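Local coordinates for variant surface glycoprotein MITAT 1.1 (Trypanosoma brucei brucei, PDB 5LY9) that forms a dense coat on the surface of the parasite, and switching among antigenically distinct forms of it lets the trypanosome evade the host immune response, at residues L284-D289 / H293-T298; K12-L17 / E107-L112; L65-G70 / T298-L303. All coordinates share one frame; numbering follows the deposited sequence.

Contact 1 (L284-D289 / H293-T298)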
loop_
_atom_site.group_PDB
_atom_site.type_symbol
_atom_site.label_atom_id
_atom_site.label_comp_id
_atom_site.label_asym_id
_atom_site.label_seq_id
_atom_site.Cartn_x
_atom_site.Cartn_y
_atom_site.Cartn_z
ATOM N N LEU A 284 19.133 -23.945 -19.704
ATOM C CA LEU A 284 18.280 -25.064 -20.134
ATOM C C LEU A 284 18.735 -25.772 -21.370
ATOM O O LEU A 284 18.447 -26.933 -21.536
ATOM C CB LEU A 284 16.848 -24.539 -20.373
ATOM C CG LEU A 284 16.085 -24.090 -19.120
ATOM C CD1 LEU A 284 14.740 -23.470 -19.516
ATOM C CD2 LEU A 284 15.977 -25.256 -18.118
ATOM N N LEU A 285 19.471 -25.106 -22.258
ATOM C CA LEU A 285 19.680 -25.665 -23.591
ATOM C C LEU A 285 21.130 -25.964 -23.963
ATOM O O LEU A 285 21.371 -26.836 -24.759
ATOM C CB LEU A 285 18.969 -24.771 -24.624
ATOM C CG LEU A 285 17.498 -24.462 -24.511
ATOM C CD1 LEU A 285 16.942 -23.642 -25.723
ATOM C CD2 LEU A 285 16.661 -25.707 -24.450
ATOM N N LEU A 286 22.097 -25.231 -23.447
ATOM C CA LEU A 286 23.480 -25.450 -23.800
ATOM C C LEU A 286 24.087 -26.626 -23.030
ATOM O O LEU A 286 23.774 -26.822 -21.879
ATOM C CB LEU A 286 24.292 -24.229 -23.549
ATOM C CG LEU A 286 23.957 -23.010 -24.479
ATOM C CD1 LEU A 286 24.869 -21.827 -24.172
ATOM C CD2 LEU A 286 23.931 -23.242 -25.949
ATOM N N PRO A 287 24.962 -27.404 -23.655
ATOM C CA PRO A 287 25.787 -28.300 -22.847
ATOM C C PRO A 287 26.623 -27.570 -21.788
ATOM O O PRO A 287 27.095 -26.441 -22.021
ATOM C CB PRO A 287 26.732 -28.903 -23.853
ATOM C CG PRO A 287 26.348 -28.441 -25.225
ATOM C CD PRO A 287 25.409 -27.285 -25.056
ATOM N N LYS A 288 26.886 -28.225 -20.648
ATOM C CA LYS A 288 27.660 -27.588 -19.553
ATOM C C LYS A 288 29.122 -27.411 -19.988
ATOM O O LYS A 288 29.811 -26.506 -19.565
ATOM C CB LYS A 288 27.511 -28.372 -18.231
ATOM C CG LYS A 288 26.129 -29.063 -18.110
ATOM C CD LYS A 288 25.531 -29.161 -16.709
ATOM C CE LYS A 288 24.212 -29.915 -16.750
ATOM N NZ LYS A 288 24.391 -31.412 -16.724
ATOM N N ASP A 289 29.571 -28.219 -20.929
ATOM C CA ASP A 289 30.970 -28.079 -21.420
ATOM C C ASP A 289 31.118 -27.251 -22.673
ATOM O O ASP A 289 32.163 -27.298 -23.342
ATOM C CB ASP A 289 31.581 -29.470 -21.598
ATOM C CG ASP A 289 30.889 -30.291 -22.694
ATOM O OD1 ASP A 289 29.761 -29.909 -23.170
ATOM O OD2 ASP A 289 31.500 -31.337 -23.039
ATOM N N HIS A 293 32.279 -18.822 -27.467
ATOM C CA HIS A 293 31.958 -17.432 -27.314
ATOM C C HIS A 293 30.581 -17.181 -27.948
ATOM O O HIS A 293 30.284 -17.694 -29.055
ATOM C CB HIS A 293 33.027 -16.640 -28.083
ATOM C CG HIS A 293 32.928 -15.172 -27.882
ATOM N ND1 HIS A 293 32.982 -14.599 -26.625
ATOM C CD2 HIS A 293 32.695 -14.161 -28.754
ATOM C CE1 HIS A 293 32.823 -13.289 -26.740
ATOM N NE2 HIS A 293 32.623 -13.000 -28.016
ATOM N N ASN A 294 29.754 -16.383 -27.288
ATOM C CA ASN A 294 28.452 -16.007 -27.826
ATOM C C ASN A 294 27.626 -17.220 -28.226
ATOM O O ASN A 294 26.864 -17.172 -29.191
ATOM C CB ASN A 294 28.528 -15.008 -29.006
ATOM C CG ASN A 294 29.189 -13.696 -28.634
ATOM O OD1 ASN A 294 29.879 -13.042 -29.480
ATOM N ND2 ASN A 294 29.034 -13.301 -27.363
ATOM N N ALA A 295 27.735 -18.270 -27.418
ATOM C CA ALA A 295 26.996 -19.500 -27.651
ATOM C C ALA A 295 25.476 -19.272 -27.562
ATOM O O ALA A 295 24.686 -19.858 -28.302
ATOM C CB ALA A 295 27.432 -20.564 -26.673
ATOM N N GLU A 296 25.080 -18.366 -26.695
ATOM C CA GLU A 296 23.622 -18.094 -26.555
ATOM C C GLU A 296 22.997 -17.501 -27.798
ATOM O O GLU A 296 21.898 -17.953 -28.241
ATOM C CB GLU A 296 23.298 -17.254 -25.331
ATOM C CG GLU A 296 23.680 -17.901 -24.026
ATOM C CD GLU A 296 25.100 -17.612 -23.604
ATOM O OE1 GLU A 296 25.903 -17.119 -24.407
ATOM O OE2 GLU A 296 25.446 -17.892 -22.440
ATOM N N ALA A 297 23.673 -16.506 -28.351
ATOM C CA ALA A 297 23.255 -15.884 -29.606
ATOM C C ALA A 297 23.170 -16.869 -30.764
ATOM O O ALA A 297 22.174 -16.898 -31.526
ATOM C CB ALA A 297 24.180 -14.722 -29.980
ATOM N N THR A 298 24.176 -17.725 -30.864
ATOM C CA THR A 298 24.214 -18.756 -31.904
ATOM C C THR A 298 23.095 -19.713 -31.746
ATOM O O THR A 298 22.448 -20.029 -32.718
ATOM C CB THR A 298 25.530 -19.522 -31.816
ATOM O OG1 THR A 298 26.575 -18.587 -32.094
ATOM C CG2 THR A 298 25.567 -20.606 -32.833
#

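Contact 2 (K12-L17 / E107-L112)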
loop_
_atom_site.group_PDB
_atom_site.type_symbol
_atom_site.label_atom_id
_atom_site.label_comp_id
_atom_site.label_asym_id
_atom_site.label_seq_id
_atom_site.Cartn_x
_atom_site.Cartn_y
_atom_site.Cartn_z
ATOM N N LYS A 12 -4.813 29.370 -2.394
ATOM C CA LYS A 12 -5.383 28.584 -3.517
ATOM C C LYS A 12 -4.448 27.478 -4.012
ATOM O O LYS A 12 -4.914 26.341 -4.219
ATOM C CB LYS A 12 -5.877 29.471 -4.630
ATOM C CG LYS A 12 -7.307 30.003 -4.326
ATOM C CD LYS A 12 -7.831 30.814 -5.557
ATOM C CE LYS A 12 -9.179 31.396 -5.177
ATOM N NZ LYS A 12 -9.785 32.139 -6.318
ATOM N N PRO A 13 -3.150 27.757 -4.058
ATOM C CA PRO A 13 -2.235 26.647 -4.426
ATOM C C PRO A 13 -2.258 25.495 -3.408
ATOM O O PRO A 13 -2.022 24.327 -3.794
ATOM C CB PRO A 13 -0.867 27.326 -4.485
ATOM C CG PRO A 13 -1.184 28.698 -4.890
ATOM C CD PRO A 13 -2.481 29.063 -4.196
ATOM N N LEU A 14 -2.482 25.778 -2.128
ATOM C CA LEU A 14 -2.629 24.735 -1.158
ATOM C C LEU A 14 -3.895 23.936 -1.371
ATOM O O LEU A 14 -3.874 22.714 -1.227
ATOM C CB LEU A 14 -2.581 25.262 0.305
ATOM C CG LEU A 14 -1.180 25.825 0.688
ATOM C CD1 LEU A 14 -1.316 26.655 1.933
ATOM C CD2 LEU A 14 -0.146 24.731 0.872
ATOM N N CYS A 15 -4.999 24.615 -1.670
ATOM C CA CYS A 15 -6.262 23.908 -2.064
ATOM C C CYS A 15 -6.063 22.989 -3.296
ATOM O O CYS A 15 -6.491 21.868 -3.326
ATOM C CB CYS A 15 -7.392 24.860 -2.355
ATOM S SG CYS A 15 -7.983 25.732 -0.884
ATOM N N LYS A 16 -5.338 23.471 -4.297
ATOM C CA LYS A 16 -5.018 22.658 -5.473
ATOM C C LYS A 16 -4.197 21.452 -5.080
ATOM O O LYS A 16 -4.449 20.353 -5.575
ATOM C CB LYS A 16 -4.266 23.504 -6.533
ATOM C CG LYS A 16 -5.141 24.547 -7.211
ATOM C CD LYS A 16 -4.271 25.547 -7.990
ATOM C CE LYS A 16 -3.653 25.072 -9.224
ATOM N NZ LYS A 16 -3.009 26.156 -10.075
ATOM N N LEU A 17 -3.230 21.643 -4.212
ATOM C CA LEU A 17 -2.369 20.534 -3.806
ATOM C C LEU A 17 -3.153 19.520 -3.020
ATOM O O LEU A 17 -3.016 18.316 -3.296
ATOM C CB LEU A 17 -1.177 21.039 -3.024
ATOM C CG LEU A 17 -0.193 20.010 -2.433
ATOM C CD1 LEU A 17 0.428 19.154 -3.555
ATOM C CD2 LEU A 17 0.903 20.660 -1.569
ATOM N N GLU A 107 -5.701 20.318 8.093
ATOM C CA GLU A 107 -5.911 20.777 9.486
ATOM C C GLU A 107 -5.596 22.278 9.565
ATOM O O GLU A 107 -6.344 23.068 10.195
ATOM C CB GLU A 107 -5.100 19.941 10.452
ATOM C CG GLU A 107 -5.181 20.329 11.929
ATOM C CD GLU A 107 -6.536 20.059 12.572
ATOM O OE1 GLU A 107 -7.244 19.117 12.060
ATOM O OE2 GLU A 107 -6.796 20.732 13.648
ATOM N N PHE A 108 -4.484 22.700 8.974
ATOM C CA PHE A 108 -4.096 24.130 9.085
ATOM C C PHE A 108 -5.078 25.000 8.291
ATOM O O PHE A 108 -5.494 26.076 8.769
ATOM C CB PHE A 108 -2.654 24.408 8.762
ATOM C CG PHE A 108 -2.185 25.698 9.300
ATOM C CD1 PHE A 108 -1.895 25.822 10.687
ATOM C CD2 PHE A 108 -2.185 26.820 8.519
ATOM C CE1 PHE A 108 -1.510 27.017 11.196
ATOM C CE2 PHE A 108 -1.786 28.032 9.050
ATOM C CZ PHE A 108 -1.497 28.149 10.353
ATOM N N LEU A 109 -5.405 24.595 7.061
ATOM C CA LEU A 109 -6.388 25.365 6.293
ATOM C C LEU A 109 -7.732 25.458 7.013
ATOM O O LEU A 109 -8.357 26.525 7.021
ATOM C CB LEU A 109 -6.618 24.823 4.873
ATOM C CG LEU A 109 -5.506 25.005 3.834
ATOM C CD1 LEU A 109 -5.875 24.280 2.577
ATOM C CD2 LEU A 109 -5.204 26.441 3.477
ATOM N N ASN A 110 -8.185 24.341 7.578
ATOM C CA ASN A 110 -9.411 24.327 8.337
ATOM C C ASN A 110 -9.327 25.330 9.505
ATOM O O ASN A 110 -10.333 26.045 9.794
ATOM C CB ASN A 110 -9.728 22.941 8.881
ATOM C CG ASN A 110 -11.004 22.903 9.726
ATOM O OD1 ASN A 110 -12.099 22.951 9.186
ATOM N ND2 ASN A 110 -10.855 22.875 11.027
ATOM N N LEU A 111 -8.168 25.370 10.198
ATOM C CA LEU A 111 -8.075 26.246 11.355
ATOM C C LEU A 111 -8.170 27.716 10.865
ATOM O O LEU A 111 -8.925 28.493 11.421
ATOM C CB LEU A 111 -6.741 26.024 12.100
ATOM C CG LEU A 111 -6.475 27.041 13.194
ATOM C CD1 LEU A 111 -7.554 26.960 14.286
ATOM C CD2 LEU A 111 -5.126 26.821 13.776
ATOM N N LEU A 112 -7.452 28.070 9.803
ATOM C CA LEU A 112 -7.504 29.418 9.284
ATOM C C LEU A 112 -8.917 29.755 8.856
ATOM O O LEU A 112 -9.404 30.885 9.146
ATOM C CB LEU A 112 -6.556 29.664 8.135
ATOM C CG LEU A 112 -5.078 29.631 8.442
ATOM C CD1 LEU A 112 -4.244 29.844 7.169
ATOM C CD2 LEU A 112 -4.758 30.579 9.526
#

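Contact 3 (L65-G70 / T298-L303). Unlike the reference sequence in segment 65-70: L65 (reference Ser).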
loop_
_atom_site.group_PDB
_atom_site.type_symbol
_atom_site.label_atom_id
_atom_site.label_comp_id
_atom_site.label_asym_id
_atom_site.label_seq_id
_atom_site.Cartn_x
_atom_site.Cartn_y
_atom_site.Cartn_z
ATOM N N LEU A 65 9.988 -23.885 -27.253
ATOM C CA LEU A 65 8.841 -23.745 -26.317
ATOM C C LEU A 65 9.281 -23.916 -24.836
ATOM O O LEU A 65 8.789 -23.231 -23.949
ATOM C CB LEU A 65 7.761 -24.752 -26.690
ATOM C CG LEU A 65 7.099 -24.396 -28.044
ATOM C CD1 LEU A 65 6.060 -25.412 -28.389
ATOM C CD2 LEU A 65 6.412 -23.053 -27.961
ATOM N N THR A 66 10.228 -24.807 -24.598
ATOM C CA THR A 66 10.829 -24.965 -23.266
ATOM C C THR A 66 11.432 -23.636 -22.812
ATOM O O THR A 66 11.219 -23.203 -21.695
ATOM C CB THR A 66 11.856 -26.054 -23.234
ATOM O OG1 THR A 66 11.230 -27.327 -23.480
ATOM C CG2 THR A 66 12.570 -26.136 -21.925
ATOM N N LEU A 67 12.206 -23.034 -23.686
ATOM C CA LEU A 67 12.828 -21.750 -23.443
ATOM C C LEU A 67 11.824 -20.702 -23.128
ATOM O O LEU A 67 11.964 -19.932 -22.133
ATOM C CB LEU A 67 13.652 -21.366 -24.631
ATOM C CG LEU A 67 14.328 -20.028 -24.476
ATOM C CD1 LEU A 67 15.332 -19.996 -23.291
ATOM C CD2 LEU A 67 14.969 -19.623 -25.736
ATOM N N LEU A 68 10.733 -20.609 -23.913
ATOM C CA LEU A 68 9.759 -19.581 -23.684
ATOM C C LEU A 68 9.003 -19.810 -22.366
ATOM O O LEU A 68 8.740 -18.867 -21.641
ATOM C CB LEU A 68 8.773 -19.500 -24.870
ATOM C CG LEU A 68 9.399 -18.907 -26.106
ATOM C CD1 LEU A 68 8.506 -19.179 -27.355
ATOM C CD2 LEU A 68 9.668 -17.456 -25.970
ATOM N N ARG A 69 8.690 -21.066 -22.057
ATOM C CA ARG A 69 8.006 -21.437 -20.793
ATOM C C ARG A 69 8.881 -21.029 -19.634
ATOM O O ARG A 69 8.404 -20.453 -18.674
ATOM C CB ARG A 69 7.768 -22.926 -20.819
ATOM C CG ARG A 69 7.144 -23.515 -19.544
ATOM C CD ARG A 69 8.103 -24.350 -18.729
ATOM N NE ARG A 69 7.339 -24.972 -17.657
ATOM C CZ ARG A 69 6.637 -26.099 -17.770
ATOM N NH1 ARG A 69 6.658 -26.868 -18.857
ATOM N NH2 ARG A 69 5.890 -26.465 -16.766
ATOM N N GLY A 70 10.163 -21.363 -19.747
ATOM C CA GLY A 70 11.146 -20.986 -18.699
ATOM C C GLY A 70 11.269 -19.509 -18.532
ATOM O O GLY A 70 11.376 -19.016 -17.381
ATOM N N THR A 298 24.176 -17.725 -30.864
ATOM C CA THR A 298 24.214 -18.756 -31.904
ATOM C C THR A 298 23.095 -19.713 -31.746
ATOM O O THR A 298 22.448 -20.029 -32.718
ATOM C CB THR A 298 25.530 -19.522 -31.816
ATOM O OG1 THR A 298 26.575 -18.587 -32.094
ATOM C CG2 THR A 298 25.567 -20.606 -32.833
ATOM N N LYS A 299 22.809 -20.158 -30.512
ATOM C CA LYS A 299 21.714 -21.087 -30.299
ATOM C C LYS A 299 20.374 -20.421 -30.607
ATOM O O LYS A 299 19.481 -21.023 -31.180
ATOM C CB LYS A 299 21.720 -21.577 -28.868
ATOM C CG LYS A 299 20.594 -22.530 -28.565
ATOM C CD LYS A 299 20.771 -23.796 -29.342
ATOM C CE LYS A 299 19.969 -24.844 -28.712
ATOM N NZ LYS A 299 20.068 -26.155 -29.457
ATOM N N LEU A 300 20.198 -19.156 -30.177
ATOM C CA LEU A 300 18.964 -18.439 -30.489
ATOM C C LEU A 300 18.718 -18.318 -31.996
ATOM O O LEU A 300 17.561 -18.413 -32.450
ATOM C CB LEU A 300 18.909 -17.021 -29.860
ATOM C CG LEU A 300 18.834 -16.999 -28.331
ATOM C CD1 LEU A 300 19.228 -15.649 -27.762
ATOM C CD2 LEU A 300 17.423 -17.342 -27.938
ATOM N N GLU A 301 19.776 -18.093 -32.748
ATOM C CA GLU A 301 19.634 -17.983 -34.233
ATOM C C GLU A 301 19.207 -19.325 -34.822
ATOM O O GLU A 301 18.395 -19.398 -35.749
ATOM C CB GLU A 301 20.952 -17.575 -34.830
ATOM C CG GLU A 301 21.228 -16.151 -34.584
ATOM C CD GLU A 301 22.682 -15.747 -34.758
ATOM O OE1 GLU A 301 23.610 -16.584 -34.826
ATOM O OE2 GLU A 301 22.865 -14.507 -34.847
ATOM N N ALA A 302 19.802 -20.403 -34.295
ATOM C CA ALA A 302 19.408 -21.751 -34.709
ATOM C C ALA A 302 18.031 -22.152 -34.330
ATOM O O ALA A 302 17.410 -23.027 -34.956
ATOM C CB ALA A 302 20.450 -22.759 -34.196
ATOM N N LEU A 303 17.519 -21.579 -33.251
ATOM C CA LEU A 303 16.184 -21.906 -32.777
ATOM C C LEU A 303 15.082 -21.140 -33.508
ATOM O O LEU A 303 14.049 -21.677 -33.828
ATOM C CB LEU A 303 16.093 -21.564 -31.283
ATOM C CG LEU A 303 16.805 -22.556 -30.300
ATOM C CD1 LEU A 303 16.760 -21.946 -28.892
ATOM C CD2 LEU A 303 16.110 -23.893 -30.361
#

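Contact 1 (L284-D289 / H293-T298)
With CG anti to the carbonyl carbon (chi1 -67°), L286 carries its CD1 to the first turn of the next helix in a helix-loop-helix connection, and E296, through the same choice (chi1 -62°), sets its CG beside that methyl. The chain leaves helix 275-285, loops round and enters helix 295-304; L286 lies in the connection between the two helices, and its side chain packs against the start of the second. CD1 lies 3.8 Å from A295 CB and 4.1 Å from E296 CG, so a single methyl meets two successive residues of the helix start. The two longer side chains cross at about a right angle. E296 offers only its aliphatic stem to the leucine: its chain bends at chi2 (88°), and the side chain also packs against K278, V281 and K282 of helix 275-285. The first turn of helix 295-304 is closed by T298 N to N294 O at 3.2 Å. L284 and L285, on the preceding turn, pack on N352 and M355 of the second subunit. The other methyl of L286, CD2, lies beside the carbonyl of A295, 4.2 Å from the oxygen A295 O.

Contact 2 (K12-L17 / E107-L112)
E107 OE1, two residues ahead of the L109 that meets L14 across this contact, is gripped by A215 N of the second subunit and by O3 of a glycerol that probably came from the crystallisation liquor; L214 N of the same neighbouring subunit bonds to E107 OE2. That polar face of helix 62-114 belongs to the dimer interface, while L109 reaches from the helix into the buried packing with helix 8-21. Its chain is extended (chi2 174°), and the fork at its end bears on two neighbouring residues: CD1 lies 4.1 Å from L14 CB and 4.3 Å from C15 SG, while CD2 lies 4.2 Å from L14 CD1. The two leucine side chains run at a slant to each other. Helix 8-21 is kinked here: P13 has no N-H to donate, and L14 N also lacks a bond to the turn before, whereas K16 N to K12 O, at 2.9 Å, is a regular helical bond. W246 of helix 244-254 packs on L14 and L17, and C15 SG is bonded to C145 in a disulfide. Made of methyl, CB and sulfur contacts, the join is apolar and carries little directional constraint; the C15 disulfide and the bonds accepted by E107 tie its two helices to different partners, one within the chain and one across the dimer.

Contact 3 (L65-G70 / T298-L303)
Helix-on-helix packing joins the early part of the long helix 62-114 to the short helix 295-304. The CB of L67 is directed at the short helix, and the side chain meets L300 and L303, two leucines set three residues apart and so on much the same face. All of the touching from the long helix is done by one methyl: L67 CD2 stands 4.0 Å from L300 CD2 and 4.3 Å from L303 CD1, placed against methyls of both leucines. The leucine gets there with CG anti to the backbone N (chi1 179°) and a turn at chi2 of 62°. L300 approaches less directly, since its CB bond does not aim at the long helix, yet the end of its side chain comes nearer and meets L67 at about a right angle. The backbones stay well apart, with L67 CA and L300 CA 9.9 Å from each other.

Helix 275-285 fills in beside this pair: L277 and L280 pack on L67, V281 on L300 and L285 on L303, giving a small three-helix core. Polar bonds from the same two helices lie around it, K299 NZ to Q63 OE1 and Q64 NE2 to L303 O, while M355 and S351 of the second subunit pack on T66 and R69. Since the three touching side chains are buried and purely aliphatic, the direct join rests on van der Waals contact and exclusion of water, while the Q63 and Q64 bonds add the directional ties between the helices.

Overall arrangement
Contacts 1 and 3 are two parts of one cluster, their centres 11 Å apart: both use helix 295-304, both include T298, and they meet where L285 CD1 lies 3.6 Å from L303 CD1. Contact 2 sits on the other side of the chain's centre, about 63 Å from contact 1 and 59 Å from contact 3, centre to centre. Helix 62-114 spans that gap, carrying contact 3 near its start and contact 2 near its end, consistent with the elongated helical N-terminal domain of A-type VSGs. The L67 side chain is about 13 Å from an N-acetylglucosamine of the glycan. All three contacts also touch the second subunit, so the dimer interface runs past both ends.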